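Local coordinates for tyrosine--tRNA ligase (PDB 2CYB), which probably catalyses the ATP-dependent activation of tyrosine and its transfer to the acceptor end of tRNA(Tyr), as a homodimeric class I aminoacyl-tRNA synthetase, at residues R119-D124 and A163-H168; R139-V144 and I157-Q162; G176-R181 and T204-G209. One frame throughout, in Å; residues are numbered along the deposited sequence.

Interaction 1: residues R119-D124 and A163-H168; sequences RDYVLD and ALDIAH. With TYR (tyrosine), chain C.
Tyr121 and His168 meet edge-to-face where two helices of the class I synthetase catalytic domain, 119-131 and 154-168, run roughly antiparallel, their short segments at 140° and 10.8 Å between axes. In this T-shaped pair CD1 of Tyr121 stands over the centre of the imidazole face, and the ring planes are 72° apart. CG of Tyr121 lies anti to the backbone N (chi1 -175°), beside the carbonyl carbon; from there the ring reaches the other helix.

The apolar packing belongs to Leu164. Its CB lies 3.7 Å from CE1 of Tyr121, while CD1 and CD2 both rest on CB of Asp124.

The polar contacts lie at two places. NE2 of His168 donates a hydrogen bond to OD1 of Asp124 at 2.7 Å, nearly in the imidazole plane and onto the anti lone pair; the same oxygen is also bonded to Tyr196. This leaves the histidine ring held at its edge by the carboxylate and covered on one face by Tyr121. The phenol oxygen of Tyr121 is bonded to the backbone O of Met161 and lies 3.0 Å from OD2 of Asp165, an oxygen hydrogen-bonded to Gln116. The other carboxylate oxygen serves the tyrosine pocket: the hydroxyl OH of the bound tyrosine donates to OD1 of Asp165 at 2.6 Å.

Interaction 2: residues R139-V144 and I157-Q162; sequences RSMDEV and IYPLMQ. With TYR (tyrosine), chain C.
Met141 lays its terminal methyl on the ring of Tyr158, a CH-pi and Met-aromatic contact at the tyrosine pocket of this Rossmann-fold synthetase. It joins the turn that follows helix 134-140 to helix 154-168, which is kinked around Pro159.

The tight part is the packing of Met141 on Tyr158 and Pro159. CE of Met141 sits 3.5 Å above the ring plane of Tyr158, displaced from the centre toward the rim, and SD approaches CD2 of the ring obliquely at 3.5 Å. The thioether chain is bent twice: chi2 (-67°) turns SD toward the rim atom CD2, and chi3 (-70°) brings CE over the face. Met141 crosses both Tyr158 and Pro159 at about a right angle; its CG meets CD of the proline at 3.7 Å. Beside it, OG of Ser140 lies against CB of Pro159 and makes its hydrogen bond to the backbone O of Ala137. Ile183 of helix 181-190 packs on Ser140 and Met141 from outside the pair.

Toward the ligand the packing between the segments thins. Val144, partly exposed, brings just CG1 to the phenol end of Tyr158, 3.8 Å from CE2, and the same methyl borders OXT of the bound tyrosine. Just before Val144 in the chain, Glu143 is exposed to solvent.

Beyond the apolar packing the helix turns polar groups to the substrate. The phenol oxygen of Tyr158 is hydrogen-bonded to Glu40, whose carboxylate would probably favour a positive ammonium nearby. CG of Gln162 packs on CZ of the substrate phenol, and its OE1 accepts from the ligand N at 2.7 Å. That N lies at the edge of the Tyr158 ring, in its plane, and donates to Tyr158 OH at 2.8 Å.

Interaction 3: residues G176-R181 and T204-G209; sequences GGIDQR and TPILVG. With TYR (tyrosine), chain C.
Ile206 lays its CG1 and CD1 across the start of the 3-10 turn 178-180, crossing Ile178 and Asp179 at about a right angle. CG1 presses on CG2 of Ile178 at 3.4 Å, tighter than usual for two carbons, and CD1 covers CG of Asp179 at 3.5 Å. Next to it the backbones pair in parallel: Thr204 N donates to Gly176 O at 2.9 Å, and Ile178 N to Thr204 O at 2.8 Å. Between these bonds CA of Gly177 touches OG1 of Thr204 at 3.4 Å.

Asp179 is also the second shell of the ligand site. Its OD1 receives NE2 of Gln180 from above the carboxylate plane, which probably restrains the rotation of the amide. Gln180 OE1 then accepts from the ligand N at 2.7 Å, and NE2 gives a weak bond to OXT. An alanine in place of Gln180 would probably leave the substrate ammonium with one acceptor fewer, its carboxylate without this amide N-H, and Gln162 NE2 without this acceptor. Neighbouring parallel strands 173-177 and 200-204, with Gln180 in the turn after strand 173-177 reaching the ligand, are characteristic of the Rossmann-fold catalytic domain of class I synthetases.

Each of the three contacts supplies residues to one bound tyrosine. Interaction 1 reaches its phenol end through Asp165, whereas interactions 2 and 3 converge on its amino and carboxylate groups. Interactions 1 and 2 share helix 154-168, have centres about 15 Å apart and are joined where Tyr121 OH lies 2.8 Å from Met161 O. Interactions 2 and 3, also about 15 Å apart between centres, meet at the ligand: Gln162 NE2 is 3.1 Å from Gln180 OE1, a probable hydrogen bond, and Val144 packs on Asp179 and Gln180. Interactions 1 and 3 do not touch, their nearest atoms being about 8 Å apart. Tyr36, from strand 34-39, adds a further hydrogen bond to the substrate.

Interaction 1: residues R119-D124 and A163-H168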
# COMPACT_ATOMS: atom_id res chain seq x y z
N ARG A 119 3.24 -2.67 15.28
CA ARG A 119 3.56 -1.27 15.03
C ARG A 119 4.90 -1.04 14.35
O ARG A 119 5.01 -0.21 13.44
CB ARG A 119 3.53 -0.48 16.34
CG ARG A 119 3.84 1.00 16.15
CD ARG A 119 4.43 1.62 17.41
NE ARG A 119 4.70 3.04 17.23
CZ ARG A 119 3.76 3.97 17.15
NH1 ARG A 119 4.10 5.24 16.99
NH2 ARG A 119 2.48 3.63 17.26
N ASP A 120 5.94 -1.74 14.81
CA ASP A 120 7.26 -1.57 14.21
C ASP A 120 7.29 -2.03 12.76
O ASP A 120 7.95 -1.42 11.91
CB ASP A 120 8.32 -2.32 15.00
CG ASP A 120 8.83 -1.53 16.19
OD1 ASP A 120 9.73 -2.03 16.89
OD2 ASP A 120 8.32 -0.42 16.43
N TYR A 121 6.59 -3.12 12.47
CA TYR A 121 6.57 -3.63 11.10
C TYR A 121 5.77 -2.72 10.17
O TYR A 121 6.21 -2.42 9.06
CB TYR A 121 5.98 -5.03 11.06
CG TYR A 121 6.05 -5.67 9.69
CD1 TYR A 121 7.15 -6.44 9.31
CD2 TYR A 121 5.00 -5.52 8.78
CE1 TYR A 121 7.20 -7.06 8.05
CE2 TYR A 121 5.04 -6.12 7.52
CZ TYR A 121 6.13 -6.89 7.16
OH TYR A 121 6.13 -7.52 5.93
N VAL A 122 4.61 -2.27 10.61
CA VAL A 122 3.80 -1.39 9.76
C VAL A 122 4.52 -0.08 9.49
O VAL A 122 4.48 0.45 8.38
CB VAL A 122 2.42 -1.11 10.39
CG1 VAL A 122 1.64 -2.41 10.51
CG2 VAL A 122 2.57 -0.45 11.74
N LEU A 123 5.21 0.45 10.49
CA LEU A 123 5.93 1.69 10.29
C LEU A 123 7.01 1.48 9.22
O LEU A 123 7.24 2.36 8.38
CB LEU A 123 6.54 2.16 11.61
CG LEU A 123 6.78 3.66 11.84
CD1 LEU A 123 5.83 4.52 11.01
CD2 LEU A 123 6.57 3.93 13.32
N ASP A 124 7.67 0.31 9.24
CA ASP A 124 8.69 0.03 8.24
C ASP A 124 8.07 -0.05 6.85
O ASP A 124 8.69 0.38 5.86
CB ASP A 124 9.40 -1.30 8.55
CG ASP A 124 10.54 -1.13 9.53
OD1 ASP A 124 11.01 -2.15 10.06
OD2 ASP A 124 10.98 0.02 9.75
N ALA A 163 10.15 -7.88 1.29
CA ALA A 163 11.49 -7.39 1.57
C ALA A 163 11.65 -7.21 3.08
O ALA A 163 12.67 -7.59 3.65
CB ALA A 163 11.74 -6.07 0.85
N LEU A 164 10.64 -6.65 3.73
CA LEU A 164 10.70 -6.45 5.18
C LEU A 164 10.69 -7.75 5.96
O LEU A 164 11.19 -7.80 7.09
CB LEU A 164 9.57 -5.55 5.66
CG LEU A 164 9.79 -4.07 5.34
CD1 LEU A 164 8.51 -3.28 5.65
CD2 LEU A 164 10.98 -3.55 6.17
N ASP A 165 10.12 -8.81 5.39
CA ASP A 165 10.09 -10.09 6.09
C ASP A 165 11.52 -10.57 6.32
O ASP A 165 11.83 -11.17 7.34
CB ASP A 165 9.34 -11.15 5.28
CG ASP A 165 7.86 -10.90 5.25
OD1 ASP A 165 7.22 -11.39 4.29
OD2 ASP A 165 7.33 -10.24 6.17
N ILE A 166 12.40 -10.30 5.35
CA ILE A 166 13.79 -10.71 5.45
C ILE A 166 14.43 -10.09 6.70
O ILE A 166 15.07 -10.77 7.50
CB ILE A 166 14.59 -10.29 4.19
CG1 ILE A 166 14.07 -11.05 2.97
CG2 ILE A 166 16.07 -10.56 4.39
CD1 ILE A 166 14.58 -10.51 1.65
N ALA A 167 14.23 -8.79 6.86
CA ALA A 167 14.79 -8.07 8.01
C ALA A 167 14.15 -8.46 9.34
O ALA A 167 14.84 -8.72 10.32
CB ALA A 167 14.66 -6.58 7.81
N HIS A 168 12.82 -8.51 9.37
CA HIS A 168 12.13 -8.84 10.61
C HIS A 168 12.27 -10.28 11.08
O HIS A 168 12.07 -10.56 12.26
CB HIS A 168 10.66 -8.43 10.51
CG HIS A 168 10.45 -6.95 10.61
ND1 HIS A 168 9.93 -6.36 11.74
CD2 HIS A 168 10.74 -5.95 9.76
CE1 HIS A 168 9.91 -5.04 11.57
NE2 HIS A 168 10.40 -4.77 10.38
N TYR C . 6.46 -14.02 -3.18
CA TYR C . 6.56 -15.47 -2.85
C TYR C . 5.93 -16.33 -3.94
O TYR C . 5.95 -17.56 -3.79
CB TYR C . 5.88 -15.72 -1.50
CG TYR C . 6.57 -14.98 -0.38
CD1 TYR C . 5.87 -14.08 0.43
CD2 TYR C . 7.93 -15.16 -0.14
CE1 TYR C . 6.52 -13.39 1.47
CE2 TYR C . 8.58 -14.49 0.88
CZ TYR C . 7.87 -13.61 1.68
OH TYR C . 8.53 -12.96 2.70
OXT TYR C . 5.45 -15.76 -4.94

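Interaction 2: residues R139-V144 and I157-Q162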
# COMPACT_ATOMS: atom_id res chain seq x y z
N ARG A 139 6.94 -3.36 -11.23
CA ARG A 139 7.80 -4.24 -12.02
C ARG A 139 8.29 -5.46 -11.24
O ARG A 139 8.44 -6.54 -11.81
CB ARG A 139 8.99 -3.46 -12.60
CG ARG A 139 8.58 -2.48 -13.70
CD ARG A 139 9.77 -1.85 -14.43
NE ARG A 139 10.18 -0.56 -13.86
CZ ARG A 139 11.12 -0.41 -12.94
NH1 ARG A 139 11.42 0.80 -12.49
NH2 ARG A 139 11.79 -1.47 -12.48
N SER A 140 8.51 -5.31 -9.94
CA SER A 140 8.97 -6.44 -9.14
C SER A 140 7.89 -7.52 -9.06
O SER A 140 8.19 -8.70 -8.86
CB SER A 140 9.34 -5.98 -7.72
OG SER A 140 8.17 -5.76 -6.93
N MET A 141 6.64 -7.12 -9.24
CA MET A 141 5.52 -8.05 -9.14
C MET A 141 5.04 -8.65 -10.45
O MET A 141 4.08 -9.41 -10.46
CB MET A 141 4.34 -7.35 -8.46
CG MET A 141 4.58 -7.01 -6.99
SD MET A 141 4.68 -8.51 -6.05
CE MET A 141 3.02 -9.04 -6.12
N ASP A 142 5.70 -8.32 -11.56
CA ASP A 142 5.28 -8.84 -12.86
C ASP A 142 5.10 -10.36 -12.92
O ASP A 142 4.12 -10.84 -13.49
CB ASP A 142 6.26 -8.41 -13.95
CG ASP A 142 5.99 -7.01 -14.45
OD1 ASP A 142 4.89 -6.78 -15.00
OD2 ASP A 142 6.87 -6.13 -14.29
N GLU A 143 6.03 -11.10 -12.34
CA GLU A 143 5.95 -12.56 -12.36
C GLU A 143 5.39 -13.15 -11.06
O GLU A 143 5.39 -14.36 -10.88
CB GLU A 143 7.35 -13.12 -12.62
CG GLU A 143 7.98 -12.58 -13.90
CD GLU A 143 9.45 -12.93 -14.05
OE1 GLU A 143 10.25 -12.50 -13.19
OE2 GLU A 143 9.80 -13.64 -15.01
N VAL A 144 4.89 -12.29 -10.17
CA VAL A 144 4.36 -12.76 -8.89
C VAL A 144 2.88 -12.47 -8.66
O VAL A 144 2.15 -13.30 -8.12
CB VAL A 144 5.17 -12.12 -7.73
CG1 VAL A 144 4.63 -12.61 -6.38
CG2 VAL A 144 6.64 -12.47 -7.88
N ILE A 157 1.79 -3.29 -2.36
CA ILE A 157 2.29 -3.26 -0.98
C ILE A 157 3.06 -4.57 -0.74
O ILE A 157 4.07 -4.59 -0.04
CB ILE A 157 1.12 -3.20 0.03
CG1 ILE A 157 0.39 -1.86 -0.10
CG2 ILE A 157 1.63 -3.41 1.45
CD1 ILE A 157 -0.92 -1.82 0.67
N TYR A 158 2.56 -5.64 -1.35
CA TYR A 158 3.12 -7.00 -1.27
C TYR A 158 4.66 -7.11 -1.34
O TYR A 158 5.28 -7.69 -0.44
CB TYR A 158 2.45 -7.84 -2.39
CG TYR A 158 2.79 -9.31 -2.47
CD1 TYR A 158 1.79 -10.29 -2.33
CD2 TYR A 158 4.08 -9.73 -2.78
CE1 TYR A 158 2.08 -11.64 -2.50
CE2 TYR A 158 4.38 -11.07 -2.95
CZ TYR A 158 3.39 -12.02 -2.81
OH TYR A 158 3.71 -13.35 -2.95
N PRO A 159 5.31 -6.54 -2.37
CA PRO A 159 6.77 -6.64 -2.45
C PRO A 159 7.51 -5.96 -1.30
O PRO A 159 8.54 -6.44 -0.85
CB PRO A 159 7.10 -6.01 -3.80
CG PRO A 159 6.01 -4.97 -3.96
CD PRO A 159 4.78 -5.73 -3.49
N LEU A 160 6.98 -4.83 -0.84
CA LEU A 160 7.61 -4.12 0.26
C LEU A 160 7.61 -5.00 1.51
O LEU A 160 8.61 -5.07 2.24
CB LEU A 160 6.84 -2.83 0.55
CG LEU A 160 6.54 -1.94 -0.65
CD1 LEU A 160 5.85 -0.67 -0.16
CD2 LEU A 160 7.82 -1.60 -1.40
N MET A 161 6.50 -5.68 1.75
CA MET A 161 6.37 -6.54 2.91
C MET A 161 7.26 -7.75 2.80
O MET A 161 7.79 -8.21 3.80
CB MET A 161 4.91 -6.96 3.09
CG MET A 161 4.04 -5.86 3.67
SD MET A 161 2.34 -6.41 3.90
CE MET A 161 2.56 -7.84 4.99
N GLN A 162 7.42 -8.29 1.60
CA GLN A 162 8.29 -9.44 1.42
C GLN A 162 9.72 -9.05 1.77
O GLN A 162 10.42 -9.78 2.47
CB GLN A 162 8.25 -9.95 -0.03
CG GLN A 162 9.11 -11.17 -0.25
CD GLN A 162 8.79 -11.88 -1.55
OE1 GLN A 162 7.66 -11.83 -2.03
NE2 GLN A 162 9.78 -12.57 -2.11
N TYR C . 6.46 -14.02 -3.18
CA TYR C . 6.56 -15.47 -2.85
C TYR C . 5.93 -16.33 -3.94
O TYR C . 5.95 -17.56 -3.79
CB TYR C . 5.88 -15.72 -1.50
CG TYR C . 6.57 -14.98 -0.38
CD1 TYR C . 5.87 -14.08 0.43
CD2 TYR C . 7.93 -15.16 -0.14
CE1 TYR C . 6.52 -13.39 1.47
CE2 TYR C . 8.58 -14.49 0.88
CZ TYR C . 7.87 -13.61 1.68
OH TYR C . 8.53 -12.96 2.70
OXT TYR C . 5.45 -15.76 -4.94

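Interaction 3: residues G176-R181 and T204-G209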
# COMPACT_ATOMS: atom_id res chain seq x y z
N GLY A 176 14.47 -18.36 -2.86
CA GLY A 176 13.22 -18.31 -3.60
C GLY A 176 13.44 -18.60 -5.07
O GLY A 176 14.58 -18.66 -5.53
N GLY A 177 12.35 -18.79 -5.80
CA GLY A 177 12.49 -19.04 -7.22
C GLY A 177 13.06 -17.78 -7.84
O GLY A 177 12.99 -16.69 -7.26
N ILE A 178 13.64 -17.91 -9.03
CA ILE A 178 14.23 -16.79 -9.73
C ILE A 178 13.17 -15.72 -10.06
O ILE A 178 13.51 -14.58 -10.38
CB ILE A 178 14.92 -17.28 -11.03
CG1 ILE A 178 15.73 -16.14 -11.66
CG2 ILE A 178 13.90 -17.79 -12.01
CD1 ILE A 178 17.05 -15.88 -10.97
N ASP A 179 11.89 -16.07 -9.97
CA ASP A 179 10.86 -15.08 -10.24
C ASP A 179 10.72 -14.09 -9.07
O ASP A 179 9.98 -13.12 -9.16
CB ASP A 179 9.52 -15.73 -10.57
CG ASP A 179 9.07 -16.76 -9.56
OD1 ASP A 179 9.81 -17.06 -8.59
OD2 ASP A 179 7.96 -17.30 -9.75
N GLN A 180 11.46 -14.34 -7.99
CA GLN A 180 11.43 -13.45 -6.83
C GLN A 180 12.62 -12.49 -6.93
O GLN A 180 12.83 -11.64 -6.06
CB GLN A 180 11.58 -14.23 -5.51
CG GLN A 180 10.61 -15.39 -5.31
CD GLN A 180 9.17 -14.95 -5.38
OE1 GLN A 180 8.75 -14.05 -4.65
NE2 GLN A 180 8.40 -15.58 -6.26
N ARG A 181 13.40 -12.61 -8.01
CA ARG A 181 14.61 -11.80 -8.16
C ARG A 181 14.45 -10.30 -8.01
O ARG A 181 15.22 -9.67 -7.28
CB ARG A 181 15.29 -12.11 -9.51
CG ARG A 181 16.72 -11.60 -9.58
CD ARG A 181 17.42 -11.92 -10.91
NE ARG A 181 18.85 -11.65 -10.82
CZ ARG A 181 19.39 -10.46 -10.56
NH1 ARG A 181 18.61 -9.40 -10.37
NH2 ARG A 181 20.70 -10.33 -10.47
N THR A 204 16.32 -20.40 -7.14
CA THR A 204 16.15 -21.70 -7.77
C THR A 204 15.49 -21.48 -9.13
O THR A 204 14.78 -20.49 -9.33
CB THR A 204 15.27 -22.62 -6.92
OG1 THR A 204 14.03 -21.96 -6.65
CG2 THR A 204 15.96 -22.95 -5.61
N PRO A 205 15.72 -22.38 -10.08
CA PRO A 205 15.09 -22.20 -11.39
C PRO A 205 13.59 -22.41 -11.34
O PRO A 205 13.08 -23.06 -10.42
CB PRO A 205 15.80 -23.23 -12.26
CG PRO A 205 16.13 -24.32 -11.29
CD PRO A 205 16.60 -23.56 -10.07
N ILE A 206 12.87 -21.86 -12.31
CA ILE A 206 11.42 -22.03 -12.36
C ILE A 206 11.14 -23.32 -13.15
O ILE A 206 11.55 -23.45 -14.29
CB ILE A 206 10.75 -20.84 -13.07
CG1 ILE A 206 11.02 -19.55 -12.30
CG2 ILE A 206 9.25 -21.10 -13.20
CD1 ILE A 206 10.64 -19.60 -10.83
N LEU A 207 10.43 -24.25 -12.53
CA LEU A 207 10.11 -25.52 -13.18
C LEU A 207 9.05 -25.40 -14.26
O LEU A 207 7.96 -24.89 -14.02
CB LEU A 207 9.62 -26.54 -12.15
CG LEU A 207 10.63 -27.17 -11.19
CD1 LEU A 207 9.89 -28.12 -10.25
CD2 LEU A 207 11.70 -27.92 -11.99
N VAL A 208 9.36 -25.88 -15.46
CA VAL A 208 8.38 -25.84 -16.53
C VAL A 208 7.36 -26.93 -16.23
O VAL A 208 7.65 -27.88 -15.49
CB VAL A 208 9.03 -26.11 -17.91
CG1 VAL A 208 10.15 -25.12 -18.15
CG2 VAL A 208 9.55 -27.54 -17.98
N GLY A 209 6.16 -26.78 -16.78
CA GLY A 209 5.12 -27.76 -16.55
C GLY A 209 5.37 -29.06 -17.31
O GLY A 209 6.22 -29.12 -18.18
N TYR C . 6.46 -14.02 -3.18
CA TYR C . 6.56 -15.47 -2.85
C TYR C . 5.93 -16.33 -3.94
O TYR C . 5.95 -17.56 -3.79
CB TYR C . 5.88 -15.72 -1.50
CG TYR C . 6.57 -14.98 -0.38
CD1 TYR C . 5.87 -14.08 0.43
CD2 TYR C . 7.93 -15.16 -0.14
CE1 TYR C . 6.52 -13.39 1.47
CE2 TYR C . 8.58 -14.49 0.88
CZ TYR C . 7.87 -13.61 1.68
OH TYR C . 8.53 -12.96 2.70
OXT TYR C . 5.45 -15.76 -4.94